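Local coordinates for protein phosphatidylinositol phosphate phosphatase (PDB 1I9Z) that removes the 5-phosphate from soluble and lipid inositol phosphates, as the catalytic domain of a fission yeast synaptojanin, at residues K23-F28 with A315-V320; S31-G36 with F62-Q67; V111-M116 with F162-L167; L124-N129 with D154-G159. All coordinates share one frame; numbering follows the deposited sequence.

Contact 1: K23-F28 with A315-V320; sequences KNVKIF and ANIVKV
The flat groups that meet across the strands are the amides of N24 and N316, which cross at about a right angle with their planes 73° apart; the F28 ring lies away from them, against Y310 and Y58. OD1 of N24 hangs above the opposing backbone, 3.4 Å from CA of N316, and takes a long, weak hydrogen bond of 3.4 Å from N316 ND2. N316 reaches it because its CG stands anti to the backbone N (chi1 -174°). An alanine at N316 would remove ND2 and would probably cost little more than this one weak bond to N24, whose ND2 has another, also weak, to E314. Underneath runs a regular antiparallel ladder. K23 and I317 form a hydrogen-bonded pair, the I317 N to K23 O bond being short at 2.7 Å and lying almost along the C=O axis. V25 and A315 form the next, with N24 opposite N316 as the non-hydrogen-bonded pair between them. On the other face the groups are apolar: V25 CG2 lies 4.0 Å from I317 CG1, and I27 CD1 rests on A315 CB at 3.7 Å. This joins strands 20-33 and 309-320 as neighbours inside a mixed sheet. K26 and F28 pair with strand 57-63, while V25 and I317 pack on Y155 and I27 on L160 of the second sheet.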
loop_
_atom_site.group_PDB
_atom_site.type_symbol
_atom_site.label_atom_id
_atom_site.label_comp_id
_atom_site.label_asym_id
_atom_site.label_seq_id
_atom_site.Cartn_x
_atom_site.Cartn_y
_atom_site.Cartn_z
ATOM N N LYS A 23 -6.489 -17.021 -9.234
ATOM C CA LYS A 23 -6.101 -16.082 -10.290
ATOM C C LYS A 23 -5.032 -15.104 -9.674
ATOM O O LYS A 23 -5.035 -14.880 -8.477
ATOM C CB LYS A 23 -7.360 -15.303 -10.746
ATOM C CG LYS A 23 -7.116 -14.140 -11.708
ATOM C CD LYS A 23 -8.407 -13.519 -12.308
ATOM C CE LYS A 23 -8.262 -11.994 -12.602
ATOM N NZ LYS A 23 -7.202 -11.586 -13.596
ATOM N N ASN A 24 -4.110 -14.590 -10.480
ATOM C CA ASN A 24 -3.120 -13.625 -10.003
ATOM C C ASN A 24 -3.601 -12.254 -10.520
ATOM O O ASN A 24 -3.949 -12.118 -11.679
ATOM C CB ASN A 24 -1.723 -13.903 -10.572
ATOM C CG ASN A 24 -0.755 -14.488 -9.523
ATOM O OD1 ASN A 24 -1.150 -14.913 -8.404
ATOM N ND2 ASN A 24 0.530 -14.525 -9.887
ATOM N N VAL A 25 -3.643 -11.265 -9.647
ATOM C CA VAL A 25 -4.038 -9.914 -10.038
ATOM C C VAL A 25 -2.773 -9.040 -9.886
ATOM O O VAL A 25 -2.102 -9.148 -8.864
ATOM C CB VAL A 25 -5.157 -9.404 -9.086
ATOM C CG1 VAL A 25 -5.419 -7.894 -9.316
ATOM C CG2 VAL A 25 -6.469 -10.236 -9.351
ATOM N N LYS A 26 -2.461 -8.209 -10.885
ATOM C CA LYS A 26 -1.286 -7.310 -10.841
ATOM C C LYS A 26 -1.691 -5.973 -10.199
ATOM O O LYS A 26 -2.676 -5.357 -10.616
ATOM C CB LYS A 26 -0.779 -7.005 -12.258
ATOM C CG LYS A 26 -0.209 -8.220 -13.025
ATOM C CD LYS A 26 -0.094 -7.851 -14.512
ATOM C CE LYS A 26 0.827 -8.814 -15.337
ATOM N NZ LYS A 26 2.239 -8.234 -15.556
ATOM N N ILE A 27 -0.917 -5.526 -9.215
ATOM C CA ILE A 27 -1.254 -4.311 -8.484
ATOM C C ILE A 27 -0.090 -3.335 -8.497
ATOM O O ILE A 27 1.051 -3.708 -8.214
ATOM C CB ILE A 27 -1.604 -4.631 -7.026
ATOM C CG1 ILE A 27 -2.806 -5.586 -6.979
ATOM C CG2 ILE A 27 -1.898 -3.290 -6.286
ATOM C CD1 ILE A 27 -3.151 -6.121 -5.542
ATOM N N PHE A 28 -0.368 -2.099 -8.849
ATOM C CA PHE A 28 0.667 -1.051 -8.968
ATOM C C PHE A 28 0.389 -0.048 -7.870
ATOM O O PHE A 28 -0.728 0.510 -7.810
ATOM C CB PHE A 28 0.540 -0.340 -10.323
ATOM C CG PHE A 28 1.696 0.596 -10.638
ATOM C CD1 PHE A 28 2.765 0.155 -11.464
ATOM C CD2 PHE A 28 1.729 1.927 -10.151
ATOM C CE1 PHE A 28 3.833 0.997 -11.797
ATOM C CE2 PHE A 28 2.804 2.801 -10.470
ATOM C CZ PHE A 28 3.884 2.313 -11.311
ATOM N N ALA A 315 -0.905 -10.544 -6.828
ATOM C CA ALA A 315 -1.684 -10.945 -5.675
ATOM C C ALA A 315 -2.552 -12.118 -6.098
ATOM O O ALA A 315 -3.342 -11.997 -7.043
ATOM C CB ALA A 315 -2.575 -9.779 -5.205
ATOM N N ASN A 316 -2.342 -13.257 -5.436
ATOM C CA ASN A 316 -3.106 -14.441 -5.723
ATOM C C ASN A 316 -4.460 -14.282 -5.077
ATOM O O ASN A 316 -4.562 -14.042 -3.874
ATOM C CB ASN A 316 -2.412 -15.691 -5.172
ATOM C CG ASN A 316 -3.154 -16.964 -5.597
ATOM O OD1 ASN A 316 -3.906 -17.558 -4.821
ATOM N ND2 ASN A 316 -2.984 -17.349 -6.862
ATOM N N ILE A 317 -5.482 -14.439 -5.902
ATOM C CA ILE A 317 -6.894 -14.290 -5.555
ATOM C C ILE A 317 -7.593 -15.646 -5.596
ATOM O O ILE A 317 -7.256 -16.475 -6.421
ATOM C CB ILE A 317 -7.576 -13.295 -6.617
ATOM C CG1 ILE A 317 -7.671 -11.919 -5.980
ATOM C CG2 ILE A 317 -8.990 -13.766 -7.133
ATOM C CD1 ILE A 317 -6.482 -11.544 -5.252
ATOM N N VAL A 318 -8.552 -15.850 -4.709
ATOM C CA VAL A 318 -9.302 -17.110 -4.720
ATOM C C VAL A 318 -10.788 -16.853 -4.831
ATOM O O VAL A 318 -11.322 -15.995 -4.146
ATOM C CB VAL A 318 -9.070 -17.925 -3.439
ATOM C CG1 VAL A 318 -9.756 -19.308 -3.544
ATOM C CG2 VAL A 318 -7.564 -18.068 -3.210
ATOM N N LYS A 319 -11.456 -17.606 -5.694
ATOM C CA LYS A 319 -12.889 -17.485 -5.812
ATOM C C LYS A 319 -13.436 -18.864 -5.388
ATOM O O LYS A 319 -13.160 -19.884 -6.037
ATOM C CB LYS A 319 -13.278 -17.161 -7.248
ATOM C CG LYS A 319 -14.790 -17.122 -7.430
ATOM C CD LYS A 319 -15.118 -16.872 -8.902
ATOM C CE LYS A 319 -16.624 -16.862 -9.203
ATOM N NZ LYS A 319 -16.831 -16.430 -10.624
ATOM N N VAL A 320 -14.191 -18.871 -4.299
ATOM C CA VAL A 320 -14.754 -20.085 -3.721
ATOM C C VAL A 320 -16.231 -20.269 -4.069
ATOM O O VAL A 320 -17.011 -19.358 -3.884
ATOM C CB VAL A 320 -14.661 -20.044 -2.183
ATOM C CG1 VAL A 320 -15.195 -21.358 -1.583
ATOM C CG2 VAL A 320 -13.198 -19.811 -1.741
#

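Contact 2: S31-G36 with F62-Q67; sequences SYNLNG and FQEIVQ. With CA (calcium ion), chain B.
N33 turns its CG anti to the backbone N (chi1 178°), while E64 puts CG anti to its carbonyl carbon (chi1 -55°) and then runs extended; together these torsions bring the amide obliquely across the end of the carboxylate. N33 ND2 lies 3.2 Å from E64 OE2, a hydrogen bond that keeps to the plane of the amide but meets the oxygen from above the carboxylate plane. The same ND2 is bonded to D207 OD2. OD1 of N33 is held as well, accepting the backbone N of N35 at 3.0 Å in an Asx turn and lying 2.8 Å from a calcium-bound water, which probably donates to it. The segments end two parallel strands of a beta-alpha-beta unit: Q63 N bonds to Y32 O at 2.9 Å and L34 N to Q63 O at 2.8 Å. Beyond the strands the L34 side chain lies between Y32 and F62, its CD2 over one face of the Y32 ring near the rim and its CD1 3.6 Å from F62 CD2, with I65 alongside. Calcium is bound by E64 OE2 at 2.8 Å and by four waters, with the bound inositol bisphosphate about 6 Å from the E64 side chain. OE2 also has a weak bond from H166, and OE1 accepts the backbone N of L68. So many donors around one carboxylate, with a cation on it, would favour its ionised form, consistent with a site for the magnesium cofactor of this enzyme; N33 would then probably orient both glutamate and metal-bound water from the second shell.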
loop_
_atom_site.group_PDB
_atom_site.type_symbol
_atom_site.label_atom_id
_atom_site.label_comp_id
_atom_site.label_asym_id
_atom_site.label_seq_id
_atom_site.Cartn_x
_atom_site.Cartn_y
_atom_site.Cartn_z
ATOM N N SER A 31 3.182 6.331 -4.771
ATOM C CA SER A 31 3.176 7.332 -3.713
ATOM C C SER A 31 3.927 8.613 -4.110
ATOM O O SER A 31 5.038 8.556 -4.712
ATOM C CB SER A 31 3.803 6.735 -2.421
ATOM O OG SER A 31 3.479 7.577 -1.346
ATOM N N TYR A 32 3.364 9.768 -3.738
ATOM C CA TYR A 32 3.993 11.038 -4.052
ATOM C C TYR A 32 3.667 12.157 -3.083
ATOM O O TYR A 32 2.494 12.505 -2.922
ATOM C CB TYR A 32 3.569 11.449 -5.482
ATOM C CG TYR A 32 4.428 12.480 -6.215
ATOM C CD1 TYR A 32 5.592 13.042 -5.667
ATOM C CD2 TYR A 32 4.092 12.843 -7.539
ATOM C CE1 TYR A 32 6.391 13.969 -6.438
ATOM C CE2 TYR A 32 4.860 13.723 -8.270
ATOM C CZ TYR A 32 5.993 14.284 -7.721
ATOM O OH TYR A 32 6.732 15.219 -8.453
ATOM N N ASN A 33 4.666 12.661 -2.353
ATOM C CA ASN A 33 4.472 13.835 -1.505
ATOM C C ASN A 33 4.715 14.988 -2.511
ATOM O O ASN A 33 5.840 15.232 -2.974
ATOM C CB ASN A 33 5.551 13.973 -0.397
ATOM C CG ASN A 33 5.341 15.204 0.400
ATOM O OD1 ASN A 33 5.122 16.283 -0.171
ATOM N ND2 ASN A 33 5.432 15.104 1.748
ATOM N N LEU A 34 3.625 15.679 -2.832
ATOM C CA LEU A 34 3.585 16.773 -3.838
ATOM C C LEU A 34 4.106 18.130 -3.483
ATOM O O LEU A 34 4.312 18.966 -4.387
ATOM C CB LEU A 34 2.103 16.988 -4.216
ATOM C CG LEU A 34 1.482 15.718 -4.743
ATOM C CD1 LEU A 34 -0.088 15.971 -4.704
ATOM C CD2 LEU A 34 1.928 15.446 -6.216
ATOM N N ASN A 35 4.284 18.398 -2.179
ATOM C CA ASN A 35 4.709 19.718 -1.754
ATOM C C ASN A 35 3.733 20.793 -2.310
ATOM O O ASN A 35 4.168 21.929 -2.649
ATOM C CB ASN A 35 6.130 20.011 -2.221
ATOM C CG ASN A 35 6.741 21.202 -1.529
ATOM O OD1 ASN A 35 6.521 21.462 -0.336
ATOM N ND2 ASN A 35 7.519 21.977 -2.308
ATOM N N GLY A 36 2.464 20.398 -2.462
ATOM C CA GLY A 36 1.430 21.324 -2.925
ATOM C C GLY A 36 1.498 21.673 -4.402
ATOM O O GLY A 36 0.809 22.602 -4.819
ATOM N N PHE A 62 -1.289 10.264 -2.361
ATOM C CA PHE A 62 -0.638 11.566 -2.395
ATOM C C PHE A 62 -0.535 12.153 -1.009
ATOM O O PHE A 62 -1.434 11.885 -0.136
ATOM C CB PHE A 62 -1.465 12.605 -3.238
ATOM C CG PHE A 62 -1.510 12.281 -4.689
ATOM C CD1 PHE A 62 -2.665 11.796 -5.261
ATOM C CD2 PHE A 62 -0.391 12.485 -5.493
ATOM C CE1 PHE A 62 -2.710 11.514 -6.683
ATOM C CE2 PHE A 62 -0.422 12.199 -6.920
ATOM C CZ PHE A 62 -1.589 11.724 -7.491
ATOM N N GLN A 63 0.573 12.880 -0.762
ATOM C CA GLN A 63 0.704 13.676 0.455
ATOM C C GLN A 63 0.897 15.141 0.027
ATOM O O GLN A 63 1.412 15.432 -1.074
ATOM C CB GLN A 63 1.830 13.228 1.359
ATOM C CG GLN A 63 1.689 11.681 1.702
ATOM C CD GLN A 63 2.254 10.832 0.585
ATOM O OE1 GLN A 63 3.277 11.202 -0.011
ATOM N NE2 GLN A 63 1.641 9.673 0.326
ATOM N N GLU A 64 0.518 16.052 0.910
ATOM C CA GLU A 64 0.607 17.496 0.642
ATOM C C GLU A 64 -0.076 17.970 -0.644
ATOM O O GLU A 64 0.523 18.741 -1.441
ATOM C CB GLU A 64 2.061 18.023 0.688
ATOM C CG GLU A 64 2.709 17.667 2.034
ATOM C CD GLU A 64 3.955 18.452 2.308
ATOM O OE1 GLU A 64 4.011 19.641 1.899
ATOM O OE2 GLU A 64 4.835 17.948 3.016
ATOM N N ILE A 65 -1.306 17.541 -0.861
ATOM C CA ILE A 65 -2.069 18.039 -2.039
ATOM C C ILE A 65 -2.088 19.575 -1.881
ATOM O O ILE A 65 -2.068 20.350 -2.862
ATOM C CB ILE A 65 -3.483 17.425 -2.084
ATOM C CG1 ILE A 65 -3.347 15.991 -2.622
ATOM C CG2 ILE A 65 -4.467 18.341 -3.027
ATOM C CD1 ILE A 65 -4.606 15.217 -2.639
ATOM N N VAL A 66 -2.068 20.008 -0.627
ATOM C CA VAL A 66 -1.900 21.421 -0.306
ATOM C C VAL A 66 -0.582 21.426 0.508
ATOM O O VAL A 66 -0.412 20.647 1.452
ATOM C CB VAL A 66 -3.028 21.975 0.557
ATOM C CG1 VAL A 66 -2.714 23.460 0.890
ATOM C CG2 VAL A 66 -4.324 21.889 -0.212
ATOM N N GLN A 67 0.359 22.255 0.091
ATOM C CA GLN A 67 1.657 22.357 0.758
ATOM C C GLN A 67 1.495 22.704 2.240
ATOM O O GLN A 67 0.761 23.616 2.602
ATOM C CB GLN A 67 2.516 23.424 0.051
ATOM C CG GLN A 67 3.689 23.915 0.853
ATOM C CD GLN A 67 4.800 24.523 0.016
ATOM O OE1 GLN A 67 4.569 25.418 -0.788
ATOM N NE2 GLN A 67 6.021 24.044 0.216
HETATM CA CA CA B . 6.908 19.744 2.303
HETATM O O HOH W 1 6.936 18.211 0.633
HETATM O O HOH W 2 8.897 24.432 -1.378
HETATM O O HOH W 3 -1.883 22.845 -3.797
HETATM O O HOH W 4 6.586 19.155 4.440
HETATM O O HOH W 5 6.235 22.249 3.376
HETATM O O HOH W 6 9.025 20.370 2.344
#

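Contact 3: V111-M116 with F162-L167; sequences VGTALM and FITSHL
This is the interface of the two-sheet beta sandwich of a DNase I-like domain: strand 113-116 belongs to one sheet, strand 162-166 to the other, and their axes come within 7.0 Å with no hydrogen bond between them. L115 carries much of it. Its CB lies 3.9 Å from T164 CG2; from there CG stands anti to the backbone N, and the branch divides over the opposing strand. CD1 settles on T164 CB, also at 3.9 Å, while CD2 drops onto the backbone, 3.4 Å from F162 O. V149, I151, F205 and V59 also touch L115. T164 answers with its methyl, which takes the crowded position between backbone N and carbonyl carbon. From there T164 CG2 lies 3.8 Å from T113 CG2. The same methyl also reaches A114 O. The T164 OG1 stays satisfied in its own sheet, bonded to F205 O. The small threonines meet by their methyls, which suits the close spacing of the sheets. Toward the active site the same surface ends at H166, whose side chain lies about 6 Å from the calcium. There T113 OG1 stands 3.5 Å from H166 CB.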
loop_
_atom_site.group_PDB
_atom_site.type_symbol
_atom_site.label_atom_id
_atom_site.label_comp_id
_atom_site.label_asym_id
_atom_site.label_seq_id
_atom_site.Cartn_x
_atom_site.Cartn_y
_atom_site.Cartn_z
ATOM N N VAL A 111 -7.087 15.950 5.114
ATOM C CA VAL A 111 -6.359 17.164 4.865
ATOM C C VAL A 111 -5.596 17.042 3.513
ATOM O O VAL A 111 -6.223 16.925 2.499
ATOM C CB VAL A 111 -5.393 17.551 5.948
ATOM C CG1 VAL A 111 -4.829 18.962 5.631
ATOM C CG2 VAL A 111 -6.143 17.541 7.336
ATOM N N GLY A 112 -4.264 17.072 3.498
ATOM C CA GLY A 112 -3.583 16.963 2.221
ATOM C C GLY A 112 -3.179 15.552 1.755
ATOM O O GLY A 112 -2.525 15.362 0.698
ATOM N N THR A 113 -3.548 14.572 2.542
ATOM C CA THR A 113 -3.263 13.182 2.215
ATOM C C THR A 113 -4.457 12.580 1.502
ATOM O O THR A 113 -5.585 12.765 1.988
ATOM C CB THR A 113 -2.964 12.404 3.539
ATOM O OG1 THR A 113 -1.859 13.042 4.186
ATOM C CG2 THR A 113 -2.677 10.927 3.236
ATOM N N ALA A 114 -4.235 11.907 0.351
ATOM C CA ALA A 114 -5.364 11.279 -0.336
ATOM C C ALA A 114 -4.994 9.912 -0.914
ATOM O O ALA A 114 -3.832 9.647 -1.267
ATOM C CB ALA A 114 -5.898 12.207 -1.470
ATOM N N LEU A 115 -5.984 9.057 -1.018
ATOM C CA LEU A 115 -5.793 7.709 -1.560
ATOM C C LEU A 115 -6.866 7.518 -2.625
ATOM O O LEU A 115 -8.042 7.826 -2.405
ATOM C CB LEU A 115 -6.002 6.625 -0.440
ATOM C CG LEU A 115 -5.732 5.186 -0.899
ATOM C CD1 LEU A 115 -4.175 5.025 -1.246
ATOM C CD2 LEU A 115 -6.189 4.189 0.252
ATOM N N MET A 116 -6.467 7.066 -3.801
ATOM C CA MET A 116 -7.467 6.826 -4.818
ATOM C C MET A 116 -7.118 5.511 -5.480
ATOM O O MET A 116 -5.911 5.212 -5.746
ATOM C CB MET A 116 -7.491 7.987 -5.839
ATOM C CG MET A 116 -6.143 8.256 -6.439
ATOM S SD MET A 116 -6.140 9.869 -7.433
ATOM C CE MET A 116 -6.227 11.054 -6.270
ATOM N N PHE A 162 -5.598 -1.179 1.653
ATOM C CA PHE A 162 -4.583 -0.218 1.299
ATOM C C PHE A 162 -4.628 1.025 2.188
ATOM O O PHE A 162 -5.720 1.637 2.427
ATOM C CB PHE A 162 -4.734 0.191 -0.186
ATOM C CG PHE A 162 -4.512 -0.927 -1.086
ATOM C CD1 PHE A 162 -5.584 -1.735 -1.494
ATOM C CD2 PHE A 162 -3.184 -1.241 -1.499
ATOM C CE1 PHE A 162 -5.368 -2.843 -2.324
ATOM C CE2 PHE A 162 -2.959 -2.336 -2.318
ATOM C CZ PHE A 162 -4.037 -3.130 -2.729
ATOM N N ILE A 163 -3.445 1.414 2.674
ATOM C CA ILE A 163 -3.341 2.562 3.530
ATOM C C ILE A 163 -2.231 3.483 3.101
ATOM O O ILE A 163 -1.105 3.021 2.888
ATOM C CB ILE A 163 -3.009 2.166 4.986
ATOM C CG1 ILE A 163 -3.939 1.040 5.437
ATOM C CG2 ILE A 163 -3.090 3.377 5.913
ATOM C CD1 ILE A 163 -3.224 -0.099 6.017
ATOM N N THR A 164 -2.547 4.776 2.892
ATOM C CA THR A 164 -1.456 5.725 2.666
ATOM C C THR A 164 -1.414 6.680 3.880
ATOM O O THR A 164 -2.429 6.926 4.531
ATOM C CB THR A 164 -1.592 6.534 1.324
ATOM O OG1 THR A 164 -0.357 7.206 1.094
ATOM C CG2 THR A 164 -2.733 7.607 1.441
ATOM N N SER A 165 -0.238 7.207 4.245
ATOM C CA SER A 165 -0.100 8.089 5.396
ATOM C C SER A 165 0.943 9.153 5.201
ATOM O O SER A 165 1.795 9.078 4.262
ATOM C CB SER A 165 0.408 7.286 6.639
ATOM O OG SER A 165 -0.545 6.293 6.859
ATOM N N HIS A 166 0.882 10.128 6.098
ATOM C CA HIS A 166 1.891 11.187 6.164
ATOM C C HIS A 166 2.123 11.272 7.633
ATOM O O HIS A 166 1.203 11.688 8.385
ATOM C CB HIS A 166 1.308 12.488 5.626
ATOM C CG HIS A 166 2.321 13.549 5.324
ATOM N ND1 HIS A 166 3.662 13.458 5.659
ATOM C CD2 HIS A 166 2.146 14.778 4.776
ATOM C CE1 HIS A 166 4.272 14.598 5.335
ATOM N NE2 HIS A 166 3.368 15.400 4.794
ATOM N N LEU A 167 3.318 10.836 8.092
ATOM C CA LEU A 167 3.595 10.845 9.531
ATOM C C LEU A 167 4.407 12.014 10.028
ATOM O O LEU A 167 4.891 12.892 9.237
ATOM C CB LEU A 167 4.257 9.495 9.940
ATOM C CG LEU A 167 3.617 8.221 9.408
ATOM C CD1 LEU A 167 4.395 6.977 9.979
ATOM C CD2 LEU A 167 2.037 8.176 9.785
#

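Contact 4: L124-N129 with D154-G159; sequences LPSIKN and DYEDTG
Segment 124-129 leaves a 3-10 turn, closed by I127 N on L124 O, and runs antiparallel to 154-155 at the open end of the beta hairpin of strands 127-136 and 147-155. K128 and D154 make a hydrogen-bonded pair, with K128 N to D154 O at 2.9 Å and D154 N to K128 O at 2.8 Å; I127 and Y155 are the non-hydrogen-bonded pair beside it. One step on, E156 N donates almost straight to S126 O (2.8 Å, 172°). The chain then reverses into strand 158-166 by a type II' turn from Y155 to T158, with E156 at positive phi. S126 joins both features of the turn: its CB sits over one face of the Y155 ring, 3.8 Å from the centroid in a CH-pi contact, and its OG donates to E156 OE2 at 2.7 Å, from above the carboxylate plane. E156 bends back to it at chi2. An alanine at E156 would take away this acceptor and would probably leave the S126 hydroxyl and the turn less tightly joined. I127 CG1 packs 3.8 Å from Y155 CD1, on the same side of the ring as S126, while V25 and I317 lie on the other. At the other end N129 ND2 bonds to the anti lone pair of D154 OD2 at 2.9 Å, while D154 OD1 makes a salt bridge with R152. With an arginine and an amide on it, the D154 carboxylate is likely to stay ionised, and K128 NZ, which donates to P125 O and I127 O, would probably polarise those carbonyls.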
loop_
_atom_site.group_PDB
_atom_site.type_symbol
_atom_site.label_atom_id
_atom_site.label_comp_id
_atom_site.label_asym_id
_atom_site.label_seq_id
_atom_site.Cartn_x
_atom_site.Cartn_y
_atom_site.Cartn_z
ATOM N N LEU A 124 -14.203 -5.028 -12.134
ATOM C CA LEU A 124 -15.319 -4.625 -11.278
ATOM C C LEU A 124 -16.275 -5.685 -10.735
ATOM O O LEU A 124 -16.635 -5.648 -9.557
ATOM C CB LEU A 124 -16.126 -3.528 -11.962
ATOM C CG LEU A 124 -15.732 -2.098 -11.698
ATOM C CD1 LEU A 124 -16.820 -1.217 -12.358
ATOM C CD2 LEU A 124 -15.646 -1.834 -10.183
ATOM N N PRO A 125 -16.704 -6.650 -11.567
ATOM C CA PRO A 125 -17.626 -7.666 -11.043
ATOM C C PRO A 125 -17.065 -8.459 -9.885
ATOM O O PRO A 125 -17.826 -8.995 -9.092
ATOM C CB PRO A 125 -17.891 -8.558 -12.259
ATOM C CG PRO A 125 -17.751 -7.620 -13.419
ATOM C CD PRO A 125 -16.540 -6.784 -13.030
ATOM N N SER A 126 -15.735 -8.498 -9.767
ATOM C CA SER A 126 -15.069 -9.277 -8.723
ATOM C C SER A 126 -14.892 -8.491 -7.447
ATOM O O SER A 126 -14.669 -9.076 -6.406
ATOM C CB SER A 126 -13.643 -9.698 -9.170
ATOM O OG SER A 126 -13.632 -10.619 -10.246
ATOM N N ILE A 127 -15.061 -7.172 -7.513
ATOM C CA ILE A 127 -14.770 -6.318 -6.336
ATOM C C ILE A 127 -15.988 -6.000 -5.514
ATOM O O ILE A 127 -16.979 -5.491 -6.059
ATOM C CB ILE A 127 -14.050 -5.039 -6.824
ATOM C CG1 ILE A 127 -12.639 -5.456 -7.318
ATOM C CG2 ILE A 127 -13.940 -4.014 -5.647
ATOM C CD1 ILE A 127 -11.823 -4.351 -8.049
ATOM N N LYS A 128 -15.945 -6.330 -4.221
ATOM C CA LYS A 128 -17.096 -6.139 -3.372
ATOM C C LYS A 128 -16.702 -5.621 -1.986
ATOM O O LYS A 128 -15.517 -5.695 -1.610
ATOM C CB LYS A 128 -17.822 -7.493 -3.207
ATOM C CG LYS A 128 -18.345 -8.096 -4.555
ATOM C CD LYS A 128 -19.677 -7.445 -4.972
ATOM C CE LYS A 128 -20.096 -7.816 -6.439
ATOM N NZ LYS A 128 -19.276 -6.966 -7.427
ATOM N N ASN A 129 -17.699 -5.113 -1.246
ATOM C CA ASN A 129 -17.486 -4.639 0.127
ATOM C C ASN A 129 -16.372 -3.574 0.254
ATOM O O ASN A 129 -15.521 -3.607 1.198
ATOM C CB ASN A 129 -17.166 -5.839 1.029
ATOM C CG ASN A 129 -18.171 -6.989 0.832
ATOM O OD1 ASN A 129 -19.371 -6.743 0.856
ATOM N ND2 ASN A 129 -17.677 -8.233 0.616
ATOM N N ASP A 154 -12.907 -6.612 -1.136
ATOM C CA ASP A 154 -12.643 -8.028 -1.372
ATOM C C ASP A 154 -12.568 -8.140 -2.875
ATOM O O ASP A 154 -13.318 -7.449 -3.590
ATOM C CB ASP A 154 -13.790 -8.886 -0.828
ATOM C CG ASP A 154 -13.854 -8.835 0.625
ATOM O OD1 ASP A 154 -12.823 -9.146 1.239
ATOM O OD2 ASP A 154 -14.892 -8.471 1.201
ATOM N N TYR A 155 -11.624 -8.952 -3.352
ATOM C CA TYR A 155 -11.483 -9.259 -4.777
ATOM C C TYR A 155 -11.817 -10.773 -4.756
ATOM O O TYR A 155 -11.032 -11.631 -4.299
ATOM C CB TYR A 155 -10.096 -8.945 -5.310
ATOM C CG TYR A 155 -10.035 -9.054 -6.818
ATOM C CD1 TYR A 155 -9.796 -7.924 -7.605
ATOM C CD2 TYR A 155 -10.211 -10.287 -7.466
ATOM C CE1 TYR A 155 -9.724 -8.000 -8.967
ATOM C CE2 TYR A 155 -10.146 -10.382 -8.871
ATOM C CZ TYR A 155 -9.907 -9.232 -9.604
ATOM O OH TYR A 155 -9.863 -9.260 -10.965
ATOM N N GLU A 156 -13.016 -11.070 -5.260
ATOM C CA GLU A 156 -13.569 -12.419 -5.136
ATOM C C GLU A 156 -13.541 -12.697 -3.624
ATOM O O GLU A 156 -14.034 -11.870 -2.856
ATOM C CB GLU A 156 -12.768 -13.439 -5.950
ATOM C CG GLU A 156 -12.875 -13.250 -7.460
ATOM C CD GLU A 156 -14.302 -13.347 -8.078
ATOM O OE1 GLU A 156 -15.280 -13.760 -7.437
ATOM O OE2 GLU A 156 -14.425 -12.975 -9.252
ATOM N N ASP A 157 -12.958 -13.812 -3.162
ATOM C CA ASP A 157 -12.972 -14.062 -1.732
ATOM C C ASP A 157 -11.656 -13.723 -1.023
ATOM O O ASP A 157 -11.354 -14.266 0.044
ATOM C CB ASP A 157 -13.332 -15.521 -1.447
ATOM C CG ASP A 157 -14.745 -15.876 -1.930
ATOM O OD1 ASP A 157 -14.920 -16.275 -3.080
ATOM O OD2 ASP A 157 -15.682 -15.718 -1.142
ATOM N N THR A 158 -10.875 -12.829 -1.608
ATOM C CA THR A 158 -9.604 -12.455 -0.999
ATOM C C THR A 158 -9.733 -11.005 -0.523
ATOM O O THR A 158 -10.168 -10.178 -1.321
ATOM C CB THR A 158 -8.484 -12.566 -2.059
ATOM O OG1 THR A 158 -8.327 -13.963 -2.432
ATOM C CG2 THR A 158 -7.158 -12.034 -1.472
ATOM N N GLY A 159 -9.333 -10.698 0.719
ATOM C CA GLY A 159 -9.466 -9.329 1.252
ATOM C C GLY A 159 -8.201 -8.478 1.143
ATOM O O GLY A 159 -7.126 -8.964 1.507
HETATM O O HOH W 7 -15.622 -9.996 -3.828
#

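How the contacts relate
From the N terminus, strand 20-33 opens contact 1 first and contact 2 soon after, their centres about 30 Å apart, at the two ends of the same strand. Contact 2 closes at 62-67; contact 3 then opens at 111-116, and contact 4 (124-129 with 154-159) nests inside it, closing before 162-167 completes contact 3. None cross, and everything lies within the loop that contact 1 closes at 315-320. Contacts 1 and 2 knit one sheet, contact 4 the second, and contact 3 lays the two together. Backbone bonding of F62 and I65 to A114 and G112 couples contacts 2 and 3; between contacts 1 and 4, V318 O takes the backbone N of D157 and V320 N its side chain.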